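Local coordinates for RagB/SusD family nutrient uptake outer membrane protein (Bacteroides thetaiotaomicron, PDB 7KV2) that probably binds beta-glucans at the outer membrane as a SusD-family surface glycan-binding protein of a gut bacterium, at residues 110-113 / 114-118; 152-155 / 156-159; 180-183 / 184-187. All coordinates share one frame; numbering follows the deposited sequence.

Contact 1: 110-113 / 114-118; sequences GLWK and CAYSG
The carbonyl oxygen of K113 is gripped twice by S117, one helical turn further on. The hydroxyl OG of S117 donates to K113 O at 2.7 Å, while S117 N gives the ordinary i to i+4 helix bond to the same oxygen at 3.0 Å; the two donors reach it from opposite faces of the carbonyl plane. The hydroxyl is folded back beside its own backbone N (chi1 -55°), which brings it over the preceding turn. W112 and Y116 form the second part of the contact. Y116 CE2 sits over one face of the indole, off toward its rim, with W112 CE2 3.6 Å away. The planes meet obliquely, at 49°. Y116 CD2 also lies 3.4 Å from W112 O, the oxygen that accepts from Y116 N. The W112 ring meets W162 edge-to-face, while L111 and A115 pack on helix 137-162. At the start of helix 110-130, then, a hydroxyl bonded back to K113 O needs no partner outside the helix, whereas the hydroxyl of the buried Y116, which has no acceptor in this turn, gets one from P166 O in a loop.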
ATOM      1  N   GLY A 110      -3.011  15.318  -0.986  1.00 24.58           N
ATOM      2  CA  GLY A 110      -4.210  14.455  -1.111  1.00 21.46           C
ATOM      3  C   GLY A 110      -4.255  13.390  -0.025  1.00 20.45           C
ATOM      4  O   GLY A 110      -5.311  13.183   0.621  1.00 22.91           O
ATOM      5  N   LEU A 111      -3.132  12.737   0.222  1.00 19.81           N
ATOM      6  CA  LEU A 111      -3.085  11.568   1.122  1.00 20.34           C
ATOM      7  C   LEU A 111      -3.367  12.049   2.543  1.00 20.41           C
ATOM      8  O   LEU A 111      -4.040  11.376   3.288  1.00 21.19           O
ATOM      9  CB  LEU A 111      -1.704  10.896   1.011  1.00 20.41           C
ATOM     10  CG  LEU A 111      -1.451   9.737   1.974  1.00 19.92           C
ATOM     11  CD1 LEU A 111      -2.425   8.602   1.720  1.00 22.63           C
ATOM     12  CD2 LEU A 111      -0.023   9.223   1.849  1.00 21.31           C
ATOM     13  N   TRP A 112      -2.804  13.195   2.909  1.00 21.30           N
ATOM     14  CA  TRP A 112      -3.054  13.838   4.221  1.00 21.33           C
ATOM     15  C   TRP A 112      -4.572  14.041   4.397  1.00 19.43           C
ATOM     16  O   TRP A 112      -5.110  13.626   5.400  1.00 21.49           O
ATOM     17  CB  TRP A 112      -2.255  15.144   4.241  1.00 22.79           C
ATOM     18  CG  TRP A 112      -2.477  15.968   5.476  1.00 24.93           C
ATOM     19  CD1 TRP A 112      -3.606  16.663   5.830  1.00 26.82           C
ATOM     20  CD2 TRP A 112      -1.525  16.170   6.523  1.00 26.15           C
ATOM     21  NE1 TRP A 112      -3.414  17.271   7.050  1.00 25.57           N
ATOM     22  CE2 TRP A 112      -2.156  16.983   7.503  1.00 27.42           C
ATOM     23  CE3 TRP A 112      -0.211  15.743   6.747  1.00 26.36           C
ATOM     24  CZ2 TRP A 112      -1.489  17.389   8.657  1.00 28.04           C
ATOM     25  CZ3 TRP A 112       0.434  16.127   7.902  1.00 28.95           C
ATOM     26  CH2 TRP A 112      -0.202  16.951   8.837  1.00 28.19           C
ATOM     27  N   LYS A 113      -5.233  14.618   3.411  1.00 21.95           N
ATOM     28  CA  LYS A 113      -6.672  14.961   3.462  1.00 25.14           C
ATOM     29  C   LYS A 113      -7.489  13.669   3.502  1.00 25.24           C
ATOM     30  O   LYS A 113      -8.449  13.614   4.263  1.00 21.88           O
ATOM     31  CB  LYS A 113      -7.080  15.821   2.273  1.00 24.10           C
ATOM     32  CG  LYS A 113      -6.513  17.238   2.292  1.00 27.16           C
ATOM     33  CD  LYS A 113      -6.806  18.001   1.021  1.00 26.30           C
ATOM     34  CE  LYS A 113      -6.113  19.356   0.952  1.00 29.01           C
ATOM     35  NZ  LYS A 113      -6.313  20.011  -0.368  1.00 28.54           N
ATOM     36  N   CYS A 114      -7.061  12.620   2.783  1.00 23.60           N
ATOM     37  CA  CYS A 114      -7.758  11.311   2.841  1.00 21.99           C
ATOM     38  C   CYS A 114      -7.625  10.691   4.225  1.00 18.13           C
ATOM     39  O   CYS A 114      -8.636  10.145   4.736  1.00 21.86           O
ATOM     40  CB  CYS A 114      -7.249  10.353   1.765  1.00 20.45           C
ATOM     41  SG  CYS A 114      -7.521  10.918   0.083  1.00 22.32           S
ATOM     42  N   ALA A 115      -6.441  10.726   4.838  1.00 20.05           N
ATOM     43  CA  ALA A 115      -6.184  10.102   6.144  1.00 20.58           C
ATOM     44  C   ALA A 115      -7.083  10.761   7.184  1.00 22.80           C
ATOM     45  O   ALA A 115      -7.764  10.035   7.975  1.00 20.30           O
ATOM     46  CB  ALA A 115      -4.744  10.265   6.511  1.00 20.36           C
ATOM     47  N   TYR A 116      -7.139  12.094   7.174  1.00 24.53           N
ATOM     48  CA  TYR A 116      -7.904  12.824   8.225  1.00 24.15           C
ATOM     49  C   TYR A 116      -9.400  12.724   7.933  1.00 25.04           C
ATOM     50  O   TYR A 116     -10.154  12.745   8.931  1.00 27.74           O
ATOM     51  CB  TYR A 116      -7.371  14.247   8.417  1.00 23.48           C
ATOM     52  CG  TYR A 116      -6.128  14.227   9.260  1.00 23.72           C
ATOM     53  CD1 TYR A 116      -6.172  13.912  10.607  1.00 24.31           C
ATOM     54  CD2 TYR A 116      -4.884  14.459   8.705  1.00 25.17           C
ATOM     55  CE1 TYR A 116      -5.024  13.843  11.380  1.00 22.56           C
ATOM     56  CE2 TYR A 116      -3.728  14.418   9.468  1.00 24.94           C
ATOM     57  CZ  TYR A 116      -3.799  14.153  10.822  1.00 25.05           C
ATOM     58  OH  TYR A 116      -2.654  14.050  11.560  1.00 25.19           O
ATOM     59  N   SER A 117      -9.835  12.574   6.673  1.00 25.04           N
ATOM     60  CA  SER A 117     -11.266  12.294   6.348  1.00 25.62           C
ATOM     61  C   SER A 117     -11.646  10.951   6.954  1.00 26.22           C
ATOM     62  O   SER A 117     -12.711  10.863   7.619  1.00 25.35           O
ATOM     63  CB  SER A 117     -11.573  12.324   4.875  1.00 27.00           C
ATOM     64  OG  SER A 117     -11.165  13.573   4.340  1.00 27.25           O
ATOM     65  N   GLY A 118     -10.795   9.941   6.776  1.00 23.95           N
ATOM     66  CA  GLY A 118     -10.982   8.630   7.414  1.00 23.27           C
ATOM     67  C   GLY A 118     -11.129   8.764   8.934  1.00 25.47           C
ATOM     68  O   GLY A 118     -12.145   8.281   9.483  1.00 24.85           O
TER

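Contact 2: 152-155 / 156-159; sequences VFYY and NWVW
F153 and Y154 both close on the indole of W157, an aromatic cluster within about one turn of helix 137-162, in the alpha-helical part of this SusD-family protein. Y154 meets W157 edge-to-face: its CD1 edge points at the six-membered ring, 3.9 Å from W157 CZ3, with the planes at 78°. F153 comes to the pyrrole end instead, its CE1 3.5 Å from W157 NE1, at an oblique tilt. Both rings come to the same face of the indole; W157 CG, turned beside its backbone N (chi1 -78°), holds that face under them. With W157 replaced by an alanine, the Y154 edge and F153 CE1 would probably face a gap and both rings be freer to turn. The backbone under the cluster is less tightly bonded, since W157 N makes weak bonds to F153 O and Y154 O. By contrast, W159 N reaches Y155 O at 2.7 Å, nearly in line with the carbonyl. The more polar, hydrated side is around N156, still buried, where N156 ND2 also bonds to E226. There a water joins the turn's polar atoms, giving a hydrogen to F153 O and accepting from N156 ND2 at 2.8 Å, while its oxygen rests over the centre of the F153 ring.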
ATOM      1  N   VAL A 152      -6.725   3.619  13.245  1.00 21.21           N
ATOM      2  CA  VAL A 152      -5.270   3.326  13.354  1.00 21.60           C
ATOM      3  C   VAL A 152      -4.701   3.197  11.933  1.00 21.15           C
ATOM      4  O   VAL A 152      -3.579   3.701  11.701  1.00 23.87           O
ATOM      5  CB  VAL A 152      -5.001   2.088  14.222  1.00 23.22           C
ATOM      6  CG1 VAL A 152      -3.516   1.741  14.270  1.00 24.82           C
ATOM      7  CG2 VAL A 152      -5.524   2.277  15.651  1.00 25.28           C
ATOM      8  N   PHE A 153      -5.461   2.572  11.033  1.00 19.57           N
ATOM      9  CA  PHE A 153      -5.043   2.366   9.604  1.00 20.23           C
ATOM     10  C   PHE A 153      -4.832   3.752   8.951  1.00 21.24           C
ATOM     11  O   PHE A 153      -3.781   4.028   8.346  1.00 22.70           O
ATOM     12  CB  PHE A 153      -6.045   1.466   8.866  1.00 19.20           C
ATOM     13  CG  PHE A 153      -5.551   1.000   7.509  1.00 19.50           C
ATOM     14  CD1 PHE A 153      -5.603   1.821   6.399  1.00 17.94           C
ATOM     15  CD2 PHE A 153      -4.854  -0.202   7.395  1.00 22.46           C
ATOM     16  CE1 PHE A 153      -5.089   1.411   5.175  1.00 18.88           C
ATOM     17  CE2 PHE A 153      -4.313  -0.595   6.184  1.00 21.35           C
ATOM     18  CZ  PHE A 153      -4.448   0.209   5.072  1.00 20.50           C
ATOM     19  N   TYR A 154      -5.734   4.698   9.180  1.00 21.01           N
ATOM     20  CA  TYR A 154      -5.613   6.046   8.587  1.00 20.88           C
ATOM     21  C   TYR A 154      -4.473   6.830   9.271  1.00 23.03           C
ATOM     22  O   TYR A 154      -3.738   7.568   8.560  1.00 22.21           O
ATOM     23  CB  TYR A 154      -6.961   6.755   8.662  1.00 20.81           C
ATOM     24  CG  TYR A 154      -8.082   6.161   7.860  1.00 21.53           C
ATOM     25  CD1 TYR A 154      -7.979   6.043   6.474  1.00 19.45           C
ATOM     26  CD2 TYR A 154      -9.290   5.832   8.446  1.00 19.69           C
ATOM     27  CE1 TYR A 154      -9.040   5.592   5.715  1.00 20.59           C
ATOM     28  CE2 TYR A 154     -10.344   5.337   7.698  1.00 18.99           C
ATOM     29  CZ  TYR A 154     -10.221   5.208   6.323  1.00 19.71           C
ATOM     30  OH  TYR A 154     -11.259   4.770   5.540  1.00 20.03           O
ATOM     31  N   TYR A 155      -4.334   6.725  10.608  1.00 23.61           N
ATOM     32  CA  TYR A 155      -3.229   7.397  11.346  1.00 24.49           C
ATOM     33  C   TYR A 155      -1.874   6.831  10.902  1.00 24.07           C
ATOM     34  O   TYR A 155      -0.924   7.576  10.826  1.00 23.69           O
ATOM     35  CB  TYR A 155      -3.372   7.264  12.865  1.00 25.46           C
ATOM     36  CG  TYR A 155      -4.223   8.362  13.442  1.00 27.12           C
ATOM     37  CD1 TYR A 155      -3.840   9.675  13.279  1.00 28.68           C
ATOM     38  CD2 TYR A 155      -5.382   8.110  14.154  1.00 30.32           C
ATOM     39  CE1 TYR A 155      -4.594  10.728  13.771  1.00 31.55           C
ATOM     40  CE2 TYR A 155      -6.141   9.158  14.665  1.00 28.83           C
ATOM     41  CZ  TYR A 155      -5.759  10.468  14.461  1.00 28.97           C
ATOM     42  OH  TYR A 155      -6.487  11.528  14.948  1.00 30.26           O
ATOM     43  N   ASN A 156      -1.822   5.555  10.528  1.00 21.73           N
ATOM     44  CA  ASN A 156      -0.596   4.904  10.052  1.00 20.87           C
ATOM     45  C   ASN A 156      -0.147   5.592   8.758  1.00 19.36           C
ATOM     46  O   ASN A 156       1.067   5.763   8.570  1.00 18.97           O
ATOM     47  CB  ASN A 156      -0.829   3.395   9.895  1.00 22.75           C
ATOM     48  CG  ASN A 156       0.436   2.698   9.496  1.00 24.92           C
ATOM     49  OD1 ASN A 156       1.462   2.845  10.176  1.00 22.11           O
ATOM     50  ND2 ASN A 156       0.364   1.947   8.389  1.00 24.24           N
ATOM     51  N   TRP A 157      -1.069   6.022   7.896  1.00 18.98           N
ATOM     52  CA  TRP A 157      -0.675   6.695   6.637  1.00 18.95           C
ATOM     53  C   TRP A 157       0.095   7.981   7.032  1.00 22.75           C
ATOM     54  O   TRP A 157       1.164   8.254   6.496  1.00 21.99           O
ATOM     55  CB  TRP A 157      -1.909   7.046   5.817  1.00 21.12           C
ATOM     56  CG  TRP A 157      -2.567   5.926   5.051  1.00 19.27           C
ATOM     57  CD1 TRP A 157      -2.110   4.663   4.836  1.00 23.71           C
ATOM     58  CD2 TRP A 157      -3.801   6.037   4.324  1.00 19.82           C
ATOM     59  NE1 TRP A 157      -2.984   3.977   4.033  1.00 21.76           N
ATOM     60  CE2 TRP A 157      -4.019   4.794   3.689  1.00 20.57           C
ATOM     61  CE3 TRP A 157      -4.730   7.062   4.132  1.00 22.40           C
ATOM     62  CZ2 TRP A 157      -5.149   4.538   2.921  1.00 21.32           C
ATOM     63  CZ3 TRP A 157      -5.826   6.828   3.313  1.00 24.21           C
ATOM     64  CH2 TRP A 157      -6.017   5.577   2.704  1.00 22.58           C
ATOM     65  N   VAL A 158      -0.458   8.789   7.934  1.00 21.82           N
ATOM     66  CA  VAL A 158       0.212  10.079   8.288  1.00 21.53           C
ATOM     67  C   VAL A 158       1.381   9.854   9.239  1.00 20.29           C
ATOM     68  O   VAL A 158       2.349  10.614   9.118  1.00 23.11           O
ATOM     69  CB  VAL A 158      -0.774  11.157   8.771  1.00 21.31           C
ATOM     70  CG1 VAL A 158      -1.508  11.795   7.605  1.00 22.08           C
ATOM     71  CG2 VAL A 158      -1.757  10.637   9.799  1.00 23.52           C
ATOM     72  N   TRP A 159       1.322   8.862  10.108  1.00 20.69           N
ATOM     73  CA  TRP A 159       2.428   8.502  11.030  1.00 23.23           C
ATOM     74  C   TRP A 159       3.674   8.156  10.207  1.00 25.71           C
ATOM     75  O   TRP A 159       4.793   8.703  10.466  1.00 23.30           O
ATOM     76  CB  TRP A 159       2.003   7.376  11.955  1.00 22.94           C
ATOM     77  CG  TRP A 159       3.043   6.867  12.906  1.00 22.60           C
ATOM     78  CD1 TRP A 159       3.651   7.567  13.915  1.00 24.16           C
ATOM     79  CD2 TRP A 159       3.587   5.537  12.958  1.00 23.51           C
ATOM     80  NE1 TRP A 159       4.526   6.765  14.588  1.00 24.71           N
ATOM     81  CE2 TRP A 159       4.533   5.517  14.005  1.00 23.41           C
ATOM     82  CE3 TRP A 159       3.402   4.371  12.203  1.00 21.61           C
ATOM     83  CZ2 TRP A 159       5.243   4.371  14.334  1.00 22.86           C
ATOM     84  CZ3 TRP A 159       4.102   3.232  12.525  1.00 24.24           C
ATOM     85  CH2 TRP A 159       5.000   3.222  13.600  1.00 24.82           C
TER
HETATM   86  O   HOH W   1      -2.053   2.050   6.994  1.00 19.37           O

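Contact 3: 180-183 / 184-187; sequences QLTA and DQLY
Q185 and T182 form a capping box, with T182 as the N-cap of helix 183-200, and the glutamine can be followed from its root. Q185 CB lies 3.3 Å from T182 OG1. Q185 CG comes back beside the backbone N (chi1 -73°) and runs closer still, 3.1 Å from T182 OG1. From there the chain is extended, and Q185 CD passes 3.5 Å from T182 OG1 before OE1 arrives at the backbone. T182 N donates to Q185 OE1 at 3.0 Å, almost straight (170° at the hydrogen), although the donor stands somewhat out of the amide carbonyl plane. The same oxygen lies against L181, whose side chain crosses that of Q185 at about a right angle, with L181 CD2 3.7 Å from Q185 OE1. The return bond runs from Q185 N to T182 OG1 at 2.9 Å, the hydroxyl being set between its backbone N and carbonyl carbon (chi1 70°) so that it faces the first turn. T182 O and A183 O then accept from L186 N and Y187 N, beginning the regular helix pattern. D184 OD1 bonds to Q231 and Y187 OH to D233, at and just past the end of helix 217-231. The reciprocal bonds imply that an N-H of the first turn, which has no earlier helical carbonyl to use, is satisfied by a side-chain oxygen, while the glutamine fixes the backbone just ahead of the helix.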
ATOM      1  N   GLN A 180      -0.798  18.474  18.052  1.00 42.38           N
ATOM      2  CA  GLN A 180       0.344  17.843  17.325  1.00 40.15           C
ATOM      3  C   GLN A 180       1.032  16.875  18.286  1.00 39.29           C
ATOM      4  O   GLN A 180       1.527  17.337  19.315  1.00 36.58           O
ATOM      5  CB  GLN A 180       1.366  18.840  16.784  1.00 41.98           C
ATOM      6  CG  GLN A 180       2.372  18.200  15.820  1.00 45.29           C
ATOM      7  CD  GLN A 180       3.422  19.134  15.250  1.00 49.48           C
ATOM      8  OE1 GLN A 180       3.727  20.173  15.832  1.00 44.25           O
ATOM      9  NE2 GLN A 180       4.011  18.762  14.112  1.00 37.39           N
ATOM     10  N   LEU A 181       1.090  15.576  17.971  1.00 30.89           N
ATOM     11  CA  LEU A 181       1.888  14.619  18.771  1.00 31.13           C
ATOM     12  C   LEU A 181       3.249  14.405  18.115  1.00 31.89           C
ATOM     13  O   LEU A 181       3.373  14.666  16.901  1.00 34.07           O
ATOM     14  CB  LEU A 181       1.140  13.292  18.913  1.00 32.47           C
ATOM     15  CG  LEU A 181      -0.207  13.329  19.628  1.00 34.09           C
ATOM     16  CD1 LEU A 181      -0.726  11.915  19.800  1.00 33.78           C
ATOM     17  CD2 LEU A 181      -0.095  14.017  20.986  1.00 33.64           C
ATOM     18  N   THR A 182       4.220  13.920  18.896  1.00 32.80           N
ATOM     19  CA  THR A 182       5.485  13.331  18.379  1.00 32.44           C
ATOM     20  C   THR A 182       5.084  12.006  17.699  1.00 31.67           C
ATOM     21  O   THR A 182       4.043  11.422  18.084  1.00 28.56           O
ATOM     22  CB  THR A 182       6.541  13.081  19.467  1.00 33.97           C
ATOM     23  OG1 THR A 182       6.061  12.008  20.281  1.00 30.44           O
ATOM     24  CG2 THR A 182       6.861  14.295  20.328  1.00 37.24           C
ATOM     25  N   ALA A 183       5.860  11.544  16.731  1.00 34.28           N
ATOM     26  CA  ALA A 183       5.687  10.207  16.114  1.00 28.51           C
ATOM     27  C   ALA A 183       5.567   9.144  17.210  1.00 33.32           C
ATOM     28  O   ALA A 183       4.619   8.315  17.136  1.00 27.59           O
ATOM     29  CB  ALA A 183       6.855   9.943  15.179  1.00 24.71           C
ATOM     30  N   ASP A 184       6.468   9.163  18.209  1.00 35.98           N
ATOM     31  CA  ASP A 184       6.498   8.173  19.328  1.00 36.03           C
ATOM     32  C   ASP A 184       5.203   8.254  20.137  1.00 33.24           C
ATOM     33  O   ASP A 184       4.670   7.196  20.531  1.00 34.01           O
ATOM     34  CB  ASP A 184       7.679   8.388  20.276  1.00 37.22           C
ATOM     35  CG  ASP A 184       9.004   7.909  19.738  1.00 40.92           C
ATOM     36  OD1 ASP A 184       9.043   7.312  18.622  1.00 35.61           O
ATOM     37  OD2 ASP A 184       9.985   8.093  20.453  1.00 39.39           O
ATOM     38  N   GLN A 185       4.693   9.452  20.378  1.00 34.45           N
ATOM     39  CA  GLN A 185       3.390   9.598  21.090  1.00 37.23           C
ATOM     40  C   GLN A 185       2.256   9.046  20.216  1.00 33.47           C
ATOM     41  O   GLN A 185       1.324   8.488  20.765  1.00 31.51           O
ATOM     42  CB  GLN A 185       3.105  11.064  21.428  1.00 36.71           C
ATOM     43  CG  GLN A 185       3.969  11.608  22.557  1.00 35.19           C
ATOM     44  CD  GLN A 185       3.776  13.091  22.741  1.00 39.11           C
ATOM     45  OE1 GLN A 185       3.553  13.842  21.795  1.00 36.55           O
ATOM     46  NE2 GLN A 185       3.833  13.523  23.993  1.00 48.45           N
ATOM     47  N   LEU A 186       2.302   9.236  18.897  1.00 33.68           N
ATOM     48  CA  LEU A 186       1.192   8.747  18.031  1.00 28.77           C
ATOM     49  C   LEU A 186       1.232   7.215  18.021  1.00 29.40           C
ATOM     50  O   LEU A 186       0.173   6.593  18.205  1.00 28.42           O
ATOM     51  CB  LEU A 186       1.302   9.384  16.648  1.00 31.78           C
ATOM     52  CG  LEU A 186       0.221   8.955  15.659  1.00 30.25           C
ATOM     53  CD1 LEU A 186      -1.186   9.106  16.215  1.00 30.74           C
ATOM     54  CD2 LEU A 186       0.351   9.725  14.363  1.00 28.11           C
ATOM     55  N   TYR A 187       2.424   6.617  17.950  1.00 28.22           N
ATOM     56  CA  TYR A 187       2.624   5.148  18.017  1.00 29.28           C
ATOM     57  C   TYR A 187       1.896   4.603  19.254  1.00 32.43           C
ATOM     58  O   TYR A 187       1.142   3.613  19.194  1.00 28.36           O
ATOM     59  CB  TYR A 187       4.110   4.769  18.040  1.00 27.65           C
ATOM     60  CG  TYR A 187       4.320   3.322  18.359  1.00 27.03           C
ATOM     61  CD1 TYR A 187       4.036   2.353  17.406  1.00 27.78           C
ATOM     62  CD2 TYR A 187       4.631   2.898  19.637  1.00 27.13           C
ATOM     63  CE1 TYR A 187       4.146   1.008  17.690  1.00 29.82           C
ATOM     64  CE2 TYR A 187       4.736   1.553  19.940  1.00 27.29           C
ATOM     65  CZ  TYR A 187       4.470   0.604  18.966  1.00 29.62           C
ATOM     66  OH  TYR A 187       4.579  -0.725  19.216  1.00 28.55           O
TER
HETATM   67  O   HOH W   2       3.632  16.307  21.886  1.00 45.12           O

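Overall arrangement
Contacts 1 and 2 are both buried, on the successive helices 110-130 and 137-162, and they touch: L111 packs on W157, A115 on V158, and G118 lies against the Y154 ring. Contact 3 is farther out, partly buried at the start of helix 183-200, and does not touch contact 1, whose centre is about 17 Å from its own. It joins contact 2 through W159 NE1, probably hydrogen-bonded to A183 O, and through L186, which packs on Y155 and W159. Chemistry follows position: contact 2 is an aromatic cluster, contact 1 pairs one tryptophan and tyrosine with a serine-to-backbone bond, and contact 3 relies on reciprocal polar capping. Helix 137-162 thus lies against both neighbours.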